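Local coordinates for FMN-binding protein (Syntrophomonas wolfei subsp. wolfei, PDB 3IN6), which is a flavoprotein that binds flavin mononucleotide between two chains, probably with the split-barrel fold of FMN-binding proteins, at the flavin mononucleotide site. Coordinates in Å, arbitrary orientation; residue numbers count along the deposited sequence, not the author numbering. Chains: chain A/B, FMN-binding protein.

The flavin mononucleotide site. Residues chain A 31, 45, 47-51, 63-70, 124; chain B 93, 97, 144-146. With FMN (flavin mononucleotide), chain C.
The flavin mononucleotide lies almost wholly buried where chains A and B meet, its isoalloxazine read mainly by chain A and its ribityl chain and phosphate shared by both. The ring faces are covered by side chains. A:Phe65 has CG tucked between its backbone N and carbonyl carbon (chi1 57°), which turns the ring over the pyrimidine ring. The centroids are 3.8 Å apart, with the planes tilted by 22°. On the same side, A:Tyr124 brings its OH over the dimethylbenzene ring near C8. On the opposite face, A:Ile49 brings CD1 down on the pyrimidine ring, while A:Val48 sets CG1, anti to its backbone N, over the dimethylbenzene ring. An alanine in place of A:Phe65 would remove the stacked ring and would probably leave the pyrimidine end less firmly clamped against A:Ile49.

Backbone groups read the polar edge. A:Ser50 N points almost straight at flavin N5 (3.0 Å), A:Val51 N donates to O4, and N3 gives its hydrogen nearly along the C=O axis of A:Ala63. Carbonyl O2 takes two bonds, from the amides of A:Phe65 and A:Gly66, an arrangement that could help stabilise negative charge there on reduction.

Along the ribityl chain, the O2' hydroxyl donates to an in-plane lone pair of A:Val48 O (2.6 Å). A:Ala67 N meets O3', and O4' donates to B:Leu145 O from above the carbonyl plane.

At the phosphate, A:Thr70 grips O2P with both its amide and OG1 at the start of helix 68-77, whose N-terminus would favour the negative charge. O3P is pinched between the chains: A:Asn45 ND2 reaches it in the amide plane at 2.7 Å, and B:Arg97 NH1 makes a salt bridge to the same oxygen at 2.9 Å.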
loop_
_atom_site.group_PDB
_atom_site.type_symbol
_atom_site.label_atom_id
_atom_site.label_comp_id
_atom_site.label_asym_id
_atom_site.label_seq_id
_atom_site.Cartn_x
_atom_site.Cartn_y
_atom_site.Cartn_z
ATOM N N ILE A 31 -5.818 -1.316 12.168
ATOM C CA ILE A 31 -4.536 -1.996 11.970
ATOM C C ILE A 31 -4.256 -2.035 10.469
ATOM O O ILE A 31 -3.138 -1.768 10.019
ATOM C CB ILE A 31 -4.574 -3.446 12.500
ATOM C CG1 ILE A 31 -4.818 -3.481 14.008
ATOM C CG2 ILE A 31 -3.270 -4.174 12.225
ATOM C CD1 ILE A 31 -4.955 -4.902 14.577
ATOM N N ASN A 45 8.069 1.879 -1.442
ATOM C CA ASN A 45 7.927 1.160 -0.189
ATOM C C ASN A 45 6.496 1.298 0.275
ATOM O O ASN A 45 5.773 2.206 -0.158
ATOM C CB ASN A 45 8.841 1.747 0.898
ATOM C CG ASN A 45 8.968 0.826 2.117
ATOM O OD1 ASN A 45 9.044 -0.383 1.964
ATOM N ND2 ASN A 45 8.999 1.400 3.323
ATOM N N ALA A 47 4.364 0.506 4.228
ATOM C CA ALA A 47 4.504 0.158 5.630
ATOM C C ALA A 47 3.168 0.332 6.330
ATOM O O ALA A 47 2.344 1.176 5.921
ATOM C CB ALA A 47 5.574 1.048 6.292
ATOM N N VAL A 48 2.945 -0.473 7.369
ATOM C CA VAL A 48 1.747 -0.352 8.190
ATOM C C VAL A 48 1.919 0.873 9.111
ATOM O O VAL A 48 2.923 0.988 9.821
ATOM C CB VAL A 48 1.490 -1.615 9.022
ATOM C CG1 VAL A 48 0.281 -1.417 9.901
ATOM C CG2 VAL A 48 1.314 -2.828 8.100
ATOM N N ILE A 49 0.944 1.781 9.069
ATOM C CA ILE A 49 0.977 3.038 9.827
ATOM C C ILE A 49 -0.428 3.398 10.298
ATOM O O ILE A 49 -1.254 3.835 9.479
ATOM C CB ILE A 49 1.486 4.209 8.923
ATOM C CG1 ILE A 49 2.867 3.893 8.351
ATOM C CG2 ILE A 49 1.522 5.526 9.692
ATOM C CD1 ILE A 49 3.956 3.558 9.397
ATOM N N SER A 50 -0.709 3.228 11.589
ATOM C CA SER A 50 -2.045 3.541 12.104
ATOM C C SER A 50 -2.153 4.650 13.191
ATOM O O SER A 50 -3.283 5.000 13.556
ATOM C CB SER A 50 -2.731 2.262 12.607
ATOM O OG SER A 50 -2.118 1.788 13.792
ATOM N N VAL A 51 -1.046 5.186 13.735
ATOM C CA VAL A 51 -1.179 6.277 14.731
ATOM C C VAL A 51 -1.379 7.590 13.958
ATOM O O VAL A 51 -0.444 8.395 13.782
ATOM C CB VAL A 51 -0.000 6.363 15.701
ATOM C CG1 VAL A 51 -0.267 7.456 16.749
ATOM C CG2 VAL A 51 0.205 5.033 16.390
ATOM N N ALA A 63 2.232 9.906 13.843
ATOM C CA ALA A 63 3.328 9.704 14.776
ATOM C C ALA A 63 4.411 8.891 14.090
ATOM O O ALA A 63 4.129 7.835 13.532
ATOM C CB ALA A 63 2.852 8.968 16.005
ATOM N N ARG A 64 5.641 9.377 14.110
ATOM C CA ARG A 64 6.729 8.600 13.561
ATOM C C ARG A 64 7.612 8.074 14.703
ATOM O O ARG A 64 8.329 8.839 15.370
ATOM C CB ARG A 64 7.515 9.406 12.538
ATOM C CG ARG A 64 8.516 8.568 11.753
ATOM C CD ARG A 64 9.865 8.664 12.386
ATOM N NE ARG A 64 10.807 7.625 11.986
ATOM C CZ ARG A 64 12.124 7.764 12.075
ATOM N NH1 ARG A 64 12.644 8.902 12.515
ATOM N NH2 ARG A 64 12.927 6.777 11.705
ATOM N N PHE A 65 7.501 6.767 14.948
ATOM C CA PHE A 65 8.292 6.082 15.968
ATOM C C PHE A 65 9.133 4.934 15.381
ATOM O O PHE A 65 10.209 4.648 15.899
ATOM C CB PHE A 65 7.428 5.632 17.155
ATOM C CG PHE A 65 6.272 4.738 16.793
ATOM C CD1 PHE A 65 5.038 5.281 16.433
ATOM C CD2 PHE A 65 6.392 3.349 16.874
ATOM C CE1 PHE A 65 3.949 4.447 16.126
ATOM C CE2 PHE A 65 5.311 2.507 16.565
ATOM C CZ PHE A 65 4.092 3.058 16.190
ATOM N N GLY A 66 8.646 4.278 14.323
ATOM C CA GLY A 66 9.411 3.254 13.610
ATOM C C GLY A 66 9.543 3.783 12.197
ATOM O O GLY A 66 10.068 4.894 11.984
ATOM N N ALA A 67 9.095 2.988 11.228
ATOM C CA ALA A 67 8.985 3.437 9.849
ATOM C C ALA A 67 10.186 4.215 9.306
ATOM O O ALA A 67 10.009 5.284 8.735
ATOM C CB ALA A 67 7.705 4.286 9.730
ATOM N N ASP A 68 11.387 3.655 9.454
ATOM C CA ASP A 68 12.649 4.301 9.027
ATOM C C ASP A 68 12.779 4.563 7.526
ATOM O O ASP A 68 13.145 5.661 7.124
ATOM C CB ASP A 68 13.847 3.441 9.447
ATOM C CG ASP A 68 14.007 3.321 10.965
ATOM O OD1 ASP A 68 13.510 4.191 11.707
ATOM O OD2 ASP A 68 14.666 2.350 11.402
ATOM N N LYS A 69 12.512 3.554 6.701
ATOM C CA LYS A 69 12.599 3.693 5.238
ATOM C C LYS A 69 11.503 4.648 4.746
ATOM O O LYS A 69 11.762 5.548 3.943
ATOM C CB LYS A 69 12.497 2.317 4.583
ATOM C CG LYS A 69 12.761 2.201 3.063
ATOM C CD LYS A 69 14.153 2.668 2.669
ATOM C CE LYS A 69 14.891 1.671 1.725
ATOM N NZ LYS A 69 14.098 1.269 0.554
ATOM N N THR A 70 10.289 4.447 5.241
ATOM C CA THR A 70 9.146 5.335 4.961
ATOM C C THR A 70 9.509 6.795 5.220
ATOM O O THR A 70 9.256 7.677 4.381
ATOM C CB THR A 70 7.950 4.939 5.837
ATOM O OG1 THR A 70 7.567 3.610 5.473
ATOM C CG2 THR A 70 6.750 5.873 5.636
ATOM N N TYR A 124 1.708 0.987 21.253
ATOM C CA TYR A 124 3.001 1.581 20.958
ATOM C C TYR A 124 3.318 2.772 21.873
ATOM O O TYR A 124 4.257 3.521 21.604
ATOM C CB TYR A 124 3.054 1.979 19.472
ATOM C CG TYR A 124 2.688 0.822 18.571
ATOM C CD1 TYR A 124 3.550 -0.257 18.423
ATOM C CD2 TYR A 124 1.473 0.790 17.893
ATOM C CE1 TYR A 124 3.223 -1.336 17.616
ATOM C CE2 TYR A 124 1.137 -0.284 17.074
ATOM C CZ TYR A 124 2.019 -1.348 16.943
ATOM O OH TYR A 124 1.710 -2.426 16.144
ATOM N N LYS B 93 -1.820 -8.925 13.518
ATOM C CA LYS B 93 -1.388 -8.551 12.180
ATOM C C LYS B 93 -0.375 -9.580 11.677
ATOM O O LYS B 93 0.427 -10.098 12.454
ATOM C CB LYS B 93 -0.733 -7.158 12.155
ATOM C CG LYS B 93 0.704 -7.095 12.701
ATOM N N ARG B 97 5.724 -8.512 2.452
ATOM C CA ARG B 97 5.939 -7.477 1.437
ATOM C C ARG B 97 6.882 -8.076 0.390
ATOM O O ARG B 97 7.922 -8.626 0.746
ATOM C CB ARG B 97 6.492 -6.193 2.047
ATOM C CG ARG B 97 5.504 -5.516 3.005
ATOM C CD ARG B 97 6.086 -4.288 3.699
ATOM N NE ARG B 97 7.168 -4.631 4.622
ATOM C CZ ARG B 97 7.959 -3.747 5.233
ATOM N NH1 ARG B 97 7.785 -2.436 5.068
ATOM N NH2 ARG B 97 8.920 -4.175 6.046
ATOM N N SER B 144 6.298 -5.925 8.936
ATOM C CA SER B 144 6.779 -4.763 9.672
ATOM C C SER B 144 7.895 -5.101 10.657
ATOM O O SER B 144 7.646 -5.674 11.711
ATOM C CB SER B 144 5.633 -4.029 10.397
ATOM O OG SER B 144 5.125 -4.755 11.492
ATOM N N LEU B 145 9.124 -4.742 10.289
ATOM C CA LEU B 145 10.304 -4.891 11.146
ATOM C C LEU B 145 10.175 -3.856 12.278
ATOM O O LEU B 145 10.197 -2.657 12.012
ATOM C CB LEU B 145 11.586 -4.560 10.346
ATOM C CG LEU B 145 11.941 -5.198 8.989
ATOM C CD1 LEU B 145 12.976 -4.335 8.244
ATOM C CD2 LEU B 145 12.451 -6.624 9.139
ATOM N N LEU B 146 10.015 -4.271 13.525
ATOM C CA LEU B 146 9.936 -3.282 14.611
ATOM C C LEU B 146 10.884 -3.673 15.745
ATOM O O LEU B 146 10.655 -4.665 16.437
ATOM C CB LEU B 146 8.490 -3.105 15.101
ATOM C CG LEU B 146 8.146 -1.869 15.951
ATOM C CD1 LEU B 146 8.438 -0.560 15.228
ATOM C CD2 LEU B 146 6.680 -1.892 16.359
HETATM N N1 FMN C . 5.154 2.957 12.793
HETATM C C2 FMN C . 5.093 4.338 12.832
HETATM O O2 FMN C . 6.129 5.008 12.754
HETATM N N3 FMN C . 3.861 4.970 12.961
HETATM C C4 FMN C . 2.691 4.231 13.060
HETATM O O4 FMN C . 1.608 4.831 13.180
HETATM C C4A FMN C . 2.759 2.829 13.038
HETATM N N5 FMN C . 1.608 2.053 13.144
HETATM C C5A FMN C . 1.664 0.664 13.113
HETATM C C6 FMN C . 0.480 -0.081 13.211
HETATM C C7 FMN C . 0.526 -1.476 13.189
HETATM C C7M FMN C . -0.754 -2.249 13.299
HETATM C C8 FMN C . 1.753 -2.140 13.052
HETATM C C8M FMN C . 1.823 -3.645 13.010
HETATM C C9 FMN C . 2.935 -1.394 12.943
HETATM C C9A FMN C . 2.902 0.018 12.979
HETATM N N10 FMN C . 4.066 0.794 12.868
HETATM C C10 FMN C . 3.997 2.190 12.904
HETATM C "C1'" FMN C . 5.425 0.142 12.737
HETATM C "C2'" FMN C . 5.936 0.100 11.297
HETATM O "O2'" FMN C . 4.989 -0.515 10.450
HETATM C "C3'" FMN C . 7.281 -0.637 11.271
HETATM O "O3'" FMN C . 8.252 0.186 11.886
HETATM C "C4'" FMN C . 7.743 -1.036 9.864
HETATM O "O4'" FMN C . 8.834 -1.925 9.956
HETATM C "C5'" FMN C . 8.180 0.160 9.035
HETATM O "O5'" FMN C . 8.517 -0.272 7.739
HETATM P P FMN C . 9.606 0.507 6.831
HETATM O O1P FMN C . 10.998 0.316 7.369
HETATM O O2P FMN C . 9.330 2.000 6.757
HETATM O O3P FMN C . 9.511 -0.177 5.507
HETATM O O HOH W 1 5.157 -2.196 7.804
#